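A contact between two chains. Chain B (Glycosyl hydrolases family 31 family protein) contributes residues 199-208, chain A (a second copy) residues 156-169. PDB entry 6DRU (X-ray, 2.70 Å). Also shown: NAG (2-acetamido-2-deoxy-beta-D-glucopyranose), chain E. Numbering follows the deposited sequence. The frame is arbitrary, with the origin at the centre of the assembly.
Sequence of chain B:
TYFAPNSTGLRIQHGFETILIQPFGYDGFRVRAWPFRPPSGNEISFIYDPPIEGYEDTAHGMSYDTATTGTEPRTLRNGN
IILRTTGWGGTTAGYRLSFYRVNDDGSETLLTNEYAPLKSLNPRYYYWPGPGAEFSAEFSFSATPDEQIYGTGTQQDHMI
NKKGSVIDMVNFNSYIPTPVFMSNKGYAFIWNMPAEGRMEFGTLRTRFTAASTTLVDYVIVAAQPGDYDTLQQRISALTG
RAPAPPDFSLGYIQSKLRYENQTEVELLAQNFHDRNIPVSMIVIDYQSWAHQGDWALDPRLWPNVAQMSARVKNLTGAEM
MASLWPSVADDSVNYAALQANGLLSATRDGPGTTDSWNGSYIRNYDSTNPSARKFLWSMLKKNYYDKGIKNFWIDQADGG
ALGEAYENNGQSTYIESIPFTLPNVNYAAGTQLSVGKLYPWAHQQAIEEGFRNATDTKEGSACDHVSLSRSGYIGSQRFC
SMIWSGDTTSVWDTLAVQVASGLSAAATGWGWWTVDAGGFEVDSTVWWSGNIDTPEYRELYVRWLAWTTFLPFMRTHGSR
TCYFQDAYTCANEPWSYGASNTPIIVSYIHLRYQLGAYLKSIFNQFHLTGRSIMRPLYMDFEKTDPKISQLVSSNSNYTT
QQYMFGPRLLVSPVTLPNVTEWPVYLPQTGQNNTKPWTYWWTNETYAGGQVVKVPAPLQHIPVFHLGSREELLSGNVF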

# COMPACT_ATOMS: atom_id res chain seq x y z
N MET B 199 -9.69 13.61 -14.73
CA MET B 199 -9.56 14.36 -15.97
C MET B 199 -9.27 15.81 -15.60
O MET B 199 -10.10 16.46 -14.96
CB MET B 199 -10.83 14.27 -16.82
CG MET B 199 -10.89 13.07 -17.75
SD MET B 199 -12.41 13.05 -18.74
CE MET B 199 -13.52 12.13 -17.68
N GLU B 200 -8.11 16.31 -16.00
CA GLU B 200 -7.72 17.69 -15.75
C GLU B 200 -7.67 18.44 -17.07
O GLU B 200 -6.77 18.21 -17.89
CB GLU B 200 -6.36 17.78 -15.05
CG GLU B 200 -6.31 17.16 -13.67
CD GLU B 200 -4.96 17.35 -13.02
OE1 GLU B 200 -4.09 18.01 -13.62
OE2 GLU B 200 -4.76 16.83 -11.90
N PHE B 201 -8.63 19.33 -17.29
CA PHE B 201 -8.63 20.19 -18.47
C PHE B 201 -8.19 21.60 -18.07
O PHE B 201 -8.95 22.56 -18.08
CB PHE B 201 -10.00 20.18 -19.14
CG PHE B 201 -10.36 18.86 -19.74
CD1 PHE B 201 -9.75 18.42 -20.90
CD2 PHE B 201 -11.31 18.05 -19.14
CE1 PHE B 201 -10.08 17.19 -21.46
CE2 PHE B 201 -11.65 16.82 -19.69
CZ PHE B 201 -11.03 16.39 -20.85
N GLY B 202 -6.90 21.69 -17.71
CA GLY B 202 -6.34 22.94 -17.23
C GLY B 202 -6.04 23.92 -18.35
O GLY B 202 -6.16 23.61 -19.53
N THR B 203 -5.64 25.13 -17.94
CA THR B 203 -5.38 26.19 -18.90
C THR B 203 -4.25 25.81 -19.85
O THR B 203 -4.36 26.01 -21.07
CB THR B 203 -5.04 27.49 -18.17
OG1 THR B 203 -6.07 27.79 -17.21
CG2 THR B 203 -4.93 28.64 -19.16
N LEU B 204 -3.16 25.26 -19.32
CA LEU B 204 -1.99 24.97 -20.13
C LEU B 204 -1.63 23.49 -20.16
O LEU B 204 -0.66 23.12 -20.83
CB LEU B 204 -0.78 25.77 -19.62
CG LEU B 204 -0.93 27.29 -19.66
CD1 LEU B 204 0.29 27.97 -19.06
CD2 LEU B 204 -1.18 27.78 -21.08
N ARG B 205 -2.37 22.63 -19.46
CA ARG B 205 -2.03 21.22 -19.39
C ARG B 205 -3.29 20.38 -19.26
O ARG B 205 -4.15 20.68 -18.42
CB ARG B 205 -1.07 20.96 -18.23
CG ARG B 205 -0.73 19.50 -17.98
CD ARG B 205 0.26 19.38 -16.83
NE ARG B 205 -0.31 19.82 -15.56
CZ ARG B 205 -0.58 19.01 -14.54
NH1 ARG B 205 -0.32 17.72 -14.64
NH2 ARG B 205 -1.10 19.49 -13.42
N THR B 206 -3.39 19.35 -20.08
CA THR B 206 -4.43 18.34 -19.99
C THR B 206 -3.82 17.07 -19.41
O THR B 206 -2.81 16.57 -19.92
CB THR B 206 -5.05 18.05 -21.35
OG1 THR B 206 -5.66 19.25 -21.86
CG2 THR B 206 -6.10 16.96 -21.25
N ARG B 207 -4.43 16.55 -18.34
CA ARG B 207 -3.87 15.41 -17.63
C ARG B 207 -4.93 14.34 -17.39
O ARG B 207 -6.03 14.65 -16.92
CB ARG B 207 -3.25 15.83 -16.30
CG ARG B 207 -2.60 14.69 -15.54
CD ARG B 207 -1.95 15.15 -14.26
NE ARG B 207 -0.49 15.08 -14.34
CZ ARG B 207 0.32 15.27 -13.30
NH1 ARG B 207 -0.18 15.53 -12.10
NH2 ARG B 207 1.63 15.18 -13.46
N PHE B 208 -4.59 13.10 -17.72
CA PHE B 208 -5.39 11.93 -17.39
C PHE B 208 -4.60 11.05 -16.43
O PHE B 208 -3.38 10.90 -16.57
CB PHE B 208 -5.76 11.13 -18.64
CG PHE B 208 -6.60 11.89 -19.62
CD1 PHE B 208 -6.01 12.69 -20.58
CD2 PHE B 208 -7.98 11.80 -19.57
CE1 PHE B 208 -6.79 13.39 -21.49
CE2 PHE B 208 -8.76 12.50 -20.47
CZ PHE B 208 -8.17 13.30 -21.43
C1 NAG E . 2.02 38.75 -23.98
C2 NAG E . 3.35 38.55 -24.68
C3 NAG E . 3.35 37.36 -25.58
C4 NAG E . 2.82 36.15 -24.85
C5 NAG E . 1.46 36.47 -24.29
C6 NAG E . 0.91 35.25 -23.57
C7 NAG E . 4.79 40.50 -25.08
C8 NAG E . 5.12 41.74 -25.88
N2 NAG E . 3.66 39.71 -25.43
O3 NAG E . 4.66 37.14 -26.05
O4 NAG E . 2.72 35.06 -25.74
O5 NAG E . 1.59 37.54 -23.39
O6 NAG E . 0.59 35.58 -22.23
O7 NAG E . 5.48 40.19 -24.13
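Chain A (156-169) QDHMINKKGSVIDM

A contact between copies of one protein can combine charge pairing with backbone contacts at a turn, and this interface is a compact example. Its strongest polar element is Asp A168, whose carboxylate faces two arginines of chain B. Arg B207 NH1 lies 3.3 Å from Asp A168 OD1, and Arg B205 NH2 lies 3.1 Å from Asp A168 OD2; both pairs are salt bridges, although in the second the oxygen sits well out of the guanidinium plane, so that charge rather than a directed N-H holds it. The same Arg B205 NH2 stands 3.3 Å from Glu B200 OE1 within its own chain, placing one guanidinium between two carboxylates.

Earlier in both chains, the polar contact weakens. Chain A makes a type II turn from Lys A162 to Ser A165, closed by Ser A165 N to Lys A162 O at 3.2 Å, and Gly A164, with phi/psi of 82/8, adopts a conformation that favours glycine. Its carbonyl O accepts weak hydrogen bonds from Thr B203 N at 3.2 Å and Thr B203 OG1 at 3.3 Å, while Gly B202 CA approaches the same Gly A164 O at 3.3 Å in a CA-H...O contact. Here the backbones come closest, with the CA atoms of Gly B202 and Ser A165 4.8 Å apart.

Beyond the turn, chain A enters an extended segment that includes Val A166 to Asp A168. This strand does not pair with strand 205-208 of chain B: their N-to-C directions differ by 68°, neither parallel nor antiparallel, and the axes approach no nearer than 9.8 Å, leaving side chains to span the gap. Val A166 CG1 packs 3.4 Å from Glu B200 OE1, whereas Ile A167 points away. On the loop preceding the turn, Met A159 CE meets Thr B203 CG2 at 3.6 Å, and Leu B204 CD1 lies 4.3 Å from Met A159 SD and 3.7 Å from Asp A157 O.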

# COMPACT_ATOMS: atom_id res chain seq x y z
N GLN A 156 6.22 29.34 -13.76
CA GLN A 156 6.42 30.02 -15.04
C GLN A 156 5.25 29.69 -15.96
O GLN A 156 5.35 28.89 -16.89
CB GLN A 156 7.76 29.63 -15.66
CG GLN A 156 8.95 29.91 -14.77
CD GLN A 156 10.27 29.68 -15.47
OE1 GLN A 156 11.07 28.83 -15.04
NE2 GLN A 156 10.53 30.42 -16.53
N ASP A 157 4.12 30.34 -15.69
CA ASP A 157 2.91 30.15 -16.47
C ASP A 157 2.43 31.41 -17.18
O ASP A 157 1.49 31.32 -17.98
CB ASP A 157 1.76 29.61 -15.60
CG ASP A 157 1.46 30.51 -14.41
OD1 ASP A 157 2.18 31.51 -14.21
OD2 ASP A 157 0.50 30.21 -13.67
N HIS A 158 3.04 32.57 -16.91
CA HIS A 158 2.67 33.84 -17.55
C HIS A 158 1.24 34.25 -17.20
O HIS A 158 0.55 34.88 -18.00
CB HIS A 158 2.86 33.76 -19.07
CG HIS A 158 3.19 35.08 -19.70
ND1 HIS A 158 3.85 35.17 -20.91
CD2 HIS A 158 2.97 36.35 -19.30
CE1 HIS A 158 4.01 36.44 -21.23
NE2 HIS A 158 3.49 37.18 -20.26
N MET A 159 0.79 33.90 -15.99
CA MET A 159 -0.56 34.20 -15.54
C MET A 159 -0.53 34.70 -14.10
O MET A 159 0.26 34.22 -13.29
CB MET A 159 -1.47 32.97 -15.62
CG MET A 159 -1.42 32.21 -16.93
SD MET A 159 -2.31 30.64 -16.86
CE MET A 159 -3.99 31.23 -16.78
N ILE A 160 -1.39 35.66 -13.80
CA ILE A 160 -1.67 36.04 -12.42
C ILE A 160 -3.03 35.56 -11.95
O ILE A 160 -3.26 35.50 -10.73
CB ILE A 160 -1.53 37.56 -12.20
CG1 ILE A 160 -2.42 38.33 -13.18
CG2 ILE A 160 -0.07 37.99 -12.31
CD1 ILE A 160 -2.48 39.81 -12.89
N ASN A 161 -3.95 35.24 -12.86
CA ASN A 161 -5.21 34.60 -12.53
C ASN A 161 -5.04 33.10 -12.70
O ASN A 161 -4.94 32.60 -13.83
CB ASN A 161 -6.35 35.13 -13.40
CG ASN A 161 -7.68 34.49 -13.08
OD1 ASN A 161 -7.88 33.92 -12.01
ND2 ASN A 161 -8.62 34.57 -14.03
N LYS A 162 -5.02 32.37 -11.59
CA LYS A 162 -4.78 30.93 -11.60
C LYS A 162 -6.05 30.12 -11.75
O LYS A 162 -6.00 28.89 -11.66
CB LYS A 162 -4.03 30.51 -10.33
CG LYS A 162 -2.70 31.23 -10.13
CD LYS A 162 -1.71 30.90 -11.24
CE LYS A 162 -0.47 31.78 -11.17
NZ LYS A 162 0.56 31.25 -10.23
N LYS A 163 -7.19 30.77 -11.99
CA LYS A 163 -8.44 30.04 -12.16
C LYS A 163 -8.36 29.11 -13.37
O LYS A 163 -7.79 29.47 -14.41
CB LYS A 163 -9.60 31.03 -12.34
CG LYS A 163 -10.96 30.38 -12.58
CD LYS A 163 -11.70 30.17 -11.27
CE LYS A 163 -13.04 29.49 -11.50
NZ LYS A 163 -13.67 29.08 -10.22
N GLY A 164 -8.92 27.92 -13.23
CA GLY A 164 -8.87 26.93 -14.28
C GLY A 164 -7.59 26.13 -14.35
O GLY A 164 -7.41 25.38 -15.31
N SER A 165 -6.70 26.28 -13.37
CA SER A 165 -5.43 25.58 -13.35
C SER A 165 -5.40 24.56 -12.23
O SER A 165 -6.03 24.73 -11.18
CB SER A 165 -4.26 26.56 -13.17
OG SER A 165 -4.15 27.44 -14.28
N VAL A 166 -4.66 23.47 -12.46
CA VAL A 166 -4.34 22.49 -11.43
C VAL A 166 -2.86 22.65 -11.09
O VAL A 166 -2.01 22.63 -11.98
CB VAL A 166 -4.64 21.05 -11.89
CG1 VAL A 166 -4.17 20.06 -10.85
CG2 VAL A 166 -6.13 20.90 -12.15
N ILE A 167 -2.57 22.81 -9.80
CA ILE A 167 -1.21 23.04 -9.33
C ILE A 167 -0.82 21.86 -8.44
O ILE A 167 -1.35 21.71 -7.33
CB ILE A 167 -1.08 24.37 -8.57
CG1 ILE A 167 -1.29 25.54 -9.53
CG2 ILE A 167 0.28 24.47 -7.92
CD1 ILE A 167 -1.95 26.73 -8.90
N ASP A 168 0.09 21.03 -8.93
CA ASP A 168 0.61 19.93 -8.13
C ASP A 168 1.54 20.47 -7.05
O ASP A 168 2.35 21.37 -7.30
CB ASP A 168 1.36 18.94 -9.01
CG ASP A 168 0.55 18.51 -10.22
OD1 ASP A 168 -0.61 18.09 -10.04
OD2 ASP A 168 1.08 18.60 -11.35
N MET A 169 1.42 19.93 -5.84
CA MET A 169 2.24 20.37 -4.72
C MET A 169 3.47 19.46 -4.58
O MET A 169 3.64 18.71 -3.62
CB MET A 169 1.42 20.40 -3.44
CG MET A 169 0.43 21.55 -3.39
SD MET A 169 -0.20 21.83 -1.73
CE MET A 169 -1.66 20.80 -1.76